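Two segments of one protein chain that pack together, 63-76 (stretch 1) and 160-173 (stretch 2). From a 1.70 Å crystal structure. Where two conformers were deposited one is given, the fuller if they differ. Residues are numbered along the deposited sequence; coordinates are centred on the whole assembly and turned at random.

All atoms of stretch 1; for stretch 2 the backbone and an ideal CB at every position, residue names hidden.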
# COMPACT_ATOMS: atom_id res chain seq x y z
N SER A 63 4.06 11.54 -10.05
CA SER A 63 2.77 12.01 -10.55
C SER A 63 2.02 10.90 -11.30
O SER A 63 0.80 11.02 -11.53
CB SER A 63 2.96 13.24 -11.43
OG SER A 63 3.34 14.33 -10.57
N ARG A 64 2.74 9.85 -11.68
CA ARG A 64 2.14 8.79 -12.51
C ARG A 64 1.90 7.47 -11.78
O ARG A 64 1.66 6.43 -12.43
CB ARG A 64 2.96 8.57 -13.79
CG ARG A 64 2.37 9.26 -15.04
CD ARG A 64 2.09 10.74 -14.79
NE ARG A 64 3.34 11.48 -14.63
CZ ARG A 64 3.49 12.78 -14.89
NH1 ARG A 64 2.46 13.50 -15.34
NH2 ARG A 64 4.67 13.34 -14.72
N HIS A 65 1.92 7.50 -10.45
CA HIS A 65 1.60 6.28 -9.69
C HIS A 65 0.23 5.74 -10.11
O HIS A 65 0.06 4.53 -10.18
CB HIS A 65 1.63 6.51 -8.18
CG HIS A 65 2.99 6.73 -7.62
ND1 HIS A 65 3.22 6.88 -6.27
CD2 HIS A 65 4.21 6.79 -8.22
CE1 HIS A 65 4.52 7.05 -6.06
NE2 HIS A 65 5.14 6.99 -7.23
N TRP A 66 -0.73 6.63 -10.38
CA TRP A 66 -2.05 6.15 -10.85
C TRP A 66 -1.90 5.31 -12.13
O TRP A 66 -2.62 4.34 -12.33
CB TRP A 66 -3.02 7.31 -11.09
CG TRP A 66 -2.58 8.24 -12.19
CD1 TRP A 66 -1.79 9.34 -12.07
CD2 TRP A 66 -2.90 8.12 -13.59
NE1 TRP A 66 -1.62 9.94 -13.30
CE2 TRP A 66 -2.29 9.21 -14.25
CE3 TRP A 66 -3.66 7.21 -14.33
CZ2 TRP A 66 -2.41 9.41 -15.64
CZ3 TRP A 66 -3.78 7.40 -15.73
CH2 TRP A 66 -3.16 8.51 -16.35
N PHE A 67 -0.94 5.67 -12.98
CA PHE A 67 -0.82 5.00 -14.28
C PHE A 67 -0.08 3.66 -14.13
O PHE A 67 -0.38 2.69 -14.81
CB PHE A 67 -0.16 5.91 -15.31
CG PHE A 67 -0.11 5.32 -16.70
CD1 PHE A 67 -1.29 4.99 -17.39
CD2 PHE A 67 1.12 5.07 -17.32
CE1 PHE A 67 -1.25 4.46 -18.71
CE2 PHE A 67 1.18 4.52 -18.62
CZ PHE A 67 -0.02 4.21 -19.30
N LEU A 68 0.87 3.63 -13.20
CA LEU A 68 1.48 2.35 -12.78
C LEU A 68 0.36 1.38 -12.35
O LEU A 68 0.29 0.25 -12.82
CB LEU A 68 2.44 2.60 -11.60
CG LEU A 68 3.66 1.70 -11.35
CD1 LEU A 68 4.09 1.77 -9.89
CD2 LEU A 68 3.61 0.28 -11.85
N ASN A 69 -0.52 1.85 -11.47
CA ASN A 69 -1.66 1.07 -11.01
C ASN A 69 -2.54 0.60 -12.18
O ASN A 69 -2.94 -0.58 -12.25
CB ASN A 69 -2.44 1.94 -10.01
CG ASN A 69 -3.59 1.21 -9.33
OD1 ASN A 69 -4.28 0.40 -9.93
ND2 ASN A 69 -3.83 1.56 -8.06
N TYR A 70 -2.79 1.52 -13.11
CA TYR A 70 -3.58 1.21 -14.31
C TYR A 70 -2.93 0.10 -15.13
O TYR A 70 -3.61 -0.82 -15.56
CB TYR A 70 -3.67 2.47 -15.14
CG TYR A 70 -4.57 2.35 -16.36
CD1 TYR A 70 -5.94 2.51 -16.25
CD2 TYR A 70 -4.02 2.09 -17.62
CE1 TYR A 70 -6.77 2.42 -17.39
CE2 TYR A 70 -4.84 2.00 -18.76
CZ TYR A 70 -6.21 2.18 -18.63
OH TYR A 70 -7.06 2.11 -19.73
N ILE A 71 -1.62 0.18 -15.32
CA ILE A 71 -0.92 -0.87 -16.09
C ILE A 71 -1.09 -2.24 -15.43
O ILE A 71 -1.47 -3.23 -16.07
CB ILE A 71 0.57 -0.50 -16.26
CG1 ILE A 71 0.70 0.70 -17.22
CG2 ILE A 71 1.39 -1.69 -16.78
CD1 ILE A 71 2.10 1.31 -17.24
N LEU A 72 -0.80 -2.31 -14.14
CA LEU A 72 -0.90 -3.57 -13.41
C LEU A 72 -2.31 -4.15 -13.44
O LEU A 72 -2.49 -5.34 -13.70
CB LEU A 72 -0.44 -3.36 -11.96
CG LEU A 72 1.05 -3.31 -11.60
CD1 LEU A 72 2.00 -2.99 -12.72
CD2 LEU A 72 1.23 -2.32 -10.44
N SER A 73 -3.32 -3.32 -13.20
CA SER A 73 -4.68 -3.85 -13.12
C SER A 73 -5.24 -4.21 -14.48
O SER A 73 -6.06 -5.12 -14.59
CB SER A 73 -5.67 -2.90 -12.41
OG SER A 73 -5.73 -1.65 -13.05
N ASN A 74 -4.82 -3.49 -15.52
CA ASN A 74 -5.28 -3.85 -16.86
C ASN A 74 -4.60 -5.09 -17.42
O ASN A 74 -5.25 -5.90 -18.10
CB ASN A 74 -5.18 -2.69 -17.86
CG ASN A 74 -6.26 -1.66 -17.66
OD1 ASN A 74 -6.22 -0.86 -16.72
ND2 ASN A 74 -7.25 -1.67 -18.54
N LEU A 75 -3.30 -5.22 -17.16
CA LEU A 75 -2.56 -6.37 -17.69
C LEU A 75 -2.99 -7.66 -17.01
O LEU A 75 -3.10 -8.70 -17.68
CB LEU A 75 -1.05 -6.17 -17.60
CG LEU A 75 -0.51 -5.18 -18.65
CD1 LEU A 75 0.99 -4.97 -18.50
CD2 LEU A 75 -0.84 -5.59 -20.08
N ASN A 76 -3.23 -7.59 -15.70
CA ASN A 76 -3.73 -8.75 -14.96
C ASN A 76 -4.98 -8.38 -14.18
O ASN A 76 -4.90 -8.12 -12.99
CB ASN A 76 -2.67 -9.33 -14.03
CG ASN A 76 -1.58 -10.08 -14.79
OD1 ASN A 76 -1.88 -10.96 -15.63
ND2 ASN A 76 -0.33 -9.73 -14.51
N UNK A 160 -2.94 17.28 -22.41
CA UNK A 160 -3.60 16.01 -22.78
C UNK A 160 -2.81 14.75 -22.45
O UNK A 160 -3.23 13.64 -22.80
CB UNK A 160 -3.89 16.01 -24.28
N UNK A 161 -1.67 14.93 -21.76
CA UNK A 161 -0.79 13.81 -21.42
C UNK A 161 -1.54 12.62 -20.84
O UNK A 161 -1.31 11.48 -21.25
CB UNK A 161 0.28 14.27 -20.42
N UNK A 162 -2.41 12.87 -19.86
CA UNK A 162 -3.08 11.76 -19.17
C UNK A 162 -3.89 10.89 -20.16
O UNK A 162 -3.85 9.67 -20.08
CB UNK A 162 -4.00 12.30 -18.07
N UNK A 163 -4.60 11.52 -21.09
CA UNK A 163 -5.30 10.76 -22.12
C UNK A 163 -4.35 9.97 -23.02
O UNK A 163 -4.63 8.81 -23.38
CB UNK A 163 -6.15 11.71 -22.97
N UNK A 164 -3.23 10.59 -23.39
CA UNK A 164 -2.26 9.94 -24.27
C UNK A 164 -1.67 8.71 -23.62
O UNK A 164 -1.44 7.69 -24.26
CB UNK A 164 -1.14 10.91 -24.65
N UNK A 165 -1.46 8.79 -22.31
CA UNK A 165 -0.98 7.60 -21.59
C UNK A 165 -1.97 6.43 -21.72
O UNK A 165 -1.57 5.32 -22.02
CB UNK A 165 -0.76 7.93 -20.11
N UNK A 166 -3.25 6.69 -21.48
CA UNK A 166 -4.29 5.66 -21.65
C UNK A 166 -4.27 5.12 -23.08
O UNK A 166 -4.40 3.91 -23.31
CB UNK A 166 -5.67 6.23 -21.32
N UNK A 167 -4.14 6.03 -24.03
CA UNK A 167 -4.25 5.67 -25.43
C UNK A 167 -3.07 4.76 -25.82
O UNK A 167 -3.24 3.74 -26.51
CB UNK A 167 -4.29 6.92 -26.31
N UNK A 168 -1.87 5.11 -25.35
CA UNK A 168 -0.69 4.26 -25.63
C UNK A 168 -0.80 2.90 -24.94
O UNK A 168 -0.41 1.87 -25.50
CB UNK A 168 0.59 4.96 -25.18
N UNK A 169 -1.32 2.89 -23.71
CA UNK A 169 -1.52 1.59 -23.08
C UNK A 169 -2.47 0.73 -23.88
O UNK A 169 -2.24 -0.46 -24.09
CB UNK A 169 -2.05 1.76 -21.65
N UNK A 170 -3.58 1.32 -24.30
CA UNK A 170 -4.60 0.58 -25.01
C UNK A 170 -4.04 0.08 -26.35
O UNK A 170 -4.38 -1.03 -26.80
CB UNK A 170 -5.84 1.45 -25.23
N UNK A 171 -3.16 0.88 -26.96
CA UNK A 171 -2.47 0.44 -28.17
C UNK A 171 -1.59 -0.78 -27.85
O UNK A 171 -1.65 -1.81 -28.56
CB UNK A 171 -1.63 1.58 -28.75
N UNK A 172 -0.78 -0.67 -26.79
CA UNK A 172 0.07 -1.76 -26.37
C UNK A 172 -0.71 -3.04 -26.09
O UNK A 172 -0.35 -4.10 -26.61
CB UNK A 172 0.86 -1.35 -25.12
N UNK A 173 -1.78 -2.97 -25.31
CA UNK A 173 -2.52 -4.19 -24.96
C UNK A 173 -3.22 -4.83 -26.16
O UNK A 173 -3.32 -6.05 -26.27
CB UNK A 173 -3.56 -3.87 -23.88

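The two helices run nearly parallel, their N-to-C directions 22° apart and their axes 11.3 Å apart at closest.

Position 160 precedes the helix and is out of reach of stretch 1. It is Leu 160, at the N-cap position.

Position 161 points toward stretch 1, but nothing lies within 5.5 Å of the ideal CB. A side chain of leucine size or longer is needed to make contact, and Arg 64 is the group it would meet. A long apolar or an acidic residue would suit. It is Leu 161, whose CD2 comes 3.5 Å from Arg 64 NH1.

Position 162 points sideways, with its ideal CB 4.1 Å from Trp 66 CZ2. The indole NE1 and the Arg 64 guanidinium are donors nearby, so an acceptor such as Asp, Asn or Glu fits well. It is Asp 162. OD1 lies at the indole edge, 3.6 Å from Trp 66 CZ2. A water bridges the group: it donates to Asp 162 OD1 (2.9 Å) and accepts from Trp 66 NE1 (3.1 Å) and, weakly, from Arg 64 NH1 (3.3 Å).

Position 163 points away and 164 is out of reach. They are Tyr 163 and Lys 164.

Position 165 points straight at stretch 1. Its ideal CB is 3.8 Å from Phe 67 CE1 and 4.5 Å from Trp 66 CH2. An aliphatic side chain such as Leu, Ile or Met would suit these rings. It is Leu 165. CB sits over one face of the Phe 67 ring, a CH-pi contact 3.9 Å from CB to the ring centroid. CD1 is 4.1 Å from Trp 66 CZ2.

Position 166 starts sideways, with Tyr 70 OH 4.6 Å from its ideal CB. A branched or flexible apolar chain could turn back onto the tyrosine. It is Leu 166, whose end does so: CD2 lies over one face of the Tyr 70 ring, 3.6 Å from the centroid, and at the edge of Trp 66.

Position 167 points away and 168 sideways, without contact: Gln 167 and Leu 168.

Position 169 faces a hollow lined by Tyr 70, Ile 71, Asn 74 and Leu 75. A large apolar residue, aromatic or Met or Leu, could enter. It is Phe 169, a knob in that hole and the residue most covered by the other stretch. The edge of Tyr 70 meets its face, with planes at 79°. Its CZ is 3.7 Å from Leu 75 CD2.

Position 170 points sideways. A long polar chain could reach the Tyr 70 hydroxyl. It is Lys 170, with NZ 3.2 Å from Tyr 70 OH.

Position 171 is out of reach: Leu 171.

Position 172 points toward stretch 1 but needs length. A large apolar residue could reach Leu 75. It is Phe 172, its ring edge touching Leu 75 CD2 (4.1 Å from CE2).

Position 173 lies 5.0 Å from Leu 75 CD2 at its ideal CB. Many residues would do. It is Glu 173, which makes no close contact.

Stretch 2, residues 160-173: LLDYKLLQLFKLFE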
# COMPACT_ATOMS: atom_id res chain seq x y z
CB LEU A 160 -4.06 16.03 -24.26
CG LEU A 160 -5.01 17.19 -24.62
CD1 LEU A 160 -5.31 17.12 -26.13
CD2 LEU A 160 -6.33 17.13 -23.85
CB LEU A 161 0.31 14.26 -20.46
CG LEU A 161 1.22 13.10 -20.03
CD1 LEU A 161 2.04 12.56 -21.23
CD2 LEU A 161 2.11 13.55 -18.87
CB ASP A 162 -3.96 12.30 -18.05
CG ASP A 162 -3.15 12.99 -16.95
OD1 ASP A 162 -1.91 12.80 -16.89
OD2 ASP A 162 -3.76 13.72 -16.14
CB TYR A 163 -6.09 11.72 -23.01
CG TYR A 163 -7.11 12.60 -22.31
CD1 TYR A 163 -8.37 12.10 -21.97
CD2 TYR A 163 -6.84 13.94 -22.07
CE1 TYR A 163 -9.34 12.93 -21.39
CE2 TYR A 163 -7.80 14.78 -21.48
CZ TYR A 163 -9.04 14.26 -21.14
OH TYR A 163 -10.00 15.10 -20.60
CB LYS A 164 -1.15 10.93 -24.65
CG LYS A 164 -1.69 12.09 -25.51
CD LYS A 164 -0.57 13.03 -26.05
CE LYS A 164 -1.27 14.17 -26.83
NZ LYS A 164 -0.31 15.17 -27.34
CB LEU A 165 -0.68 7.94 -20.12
CG LEU A 165 0.54 8.85 -19.88
CD1 LEU A 165 0.60 9.26 -18.42
CD2 LEU A 165 1.84 8.15 -20.31
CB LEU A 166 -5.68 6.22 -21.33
CG LEU A 166 -5.91 6.69 -19.90
CD1 LEU A 166 -7.37 7.06 -19.77
CD2 LEU A 166 -5.56 5.59 -18.91
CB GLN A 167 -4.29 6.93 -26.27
CG GLN A 167 -4.64 6.62 -27.71
CD GLN A 167 -4.59 7.85 -28.59
OE1 GLN A 167 -4.61 8.99 -28.10
NE2 GLN A 167 -4.46 7.63 -29.90
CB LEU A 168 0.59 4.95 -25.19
CG LEU A 168 0.96 6.19 -26.03
CD1 LEU A 168 2.00 6.98 -25.26
CD2 LEU A 168 1.44 5.80 -27.48
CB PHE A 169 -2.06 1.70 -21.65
CG PHE A 169 -2.26 0.35 -21.05
CD1 PHE A 169 -1.18 -0.32 -20.52
CD2 PHE A 169 -3.50 -0.29 -21.14
CE1 PHE A 169 -1.32 -1.63 -20.00
CE2 PHE A 169 -3.67 -1.61 -20.64
CZ PHE A 169 -2.55 -2.27 -20.07
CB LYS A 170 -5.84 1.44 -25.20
CG LYS A 170 -6.64 1.61 -23.86
CD LYS A 170 -7.70 2.68 -24.00
CE LYS A 170 -8.47 2.92 -22.66
NZ LYS A 170 -9.09 1.64 -22.12
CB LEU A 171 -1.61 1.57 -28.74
CG LEU A 171 -0.76 1.21 -29.95
CD1 LEU A 171 -1.63 0.81 -31.14
CD2 LEU A 171 0.14 2.42 -30.29
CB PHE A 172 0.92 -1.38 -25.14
CG PHE A 172 1.66 -2.54 -24.58
CD1 PHE A 172 2.82 -2.99 -25.21
CD2 PHE A 172 1.17 -3.24 -23.48
CE1 PHE A 172 3.51 -4.11 -24.73
CE2 PHE A 172 1.86 -4.36 -22.98
CZ PHE A 172 3.05 -4.78 -23.61
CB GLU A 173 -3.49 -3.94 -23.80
CG GLU A 173 -4.65 -3.05 -24.18
CD GLU A 173 -5.74 -2.99 -23.11
OE1 GLU A 173 -5.97 -3.99 -22.38
OE2 GLU A 173 -6.39 -1.94 -23.05
O HOH W 1 -0.58 12.62 -14.35
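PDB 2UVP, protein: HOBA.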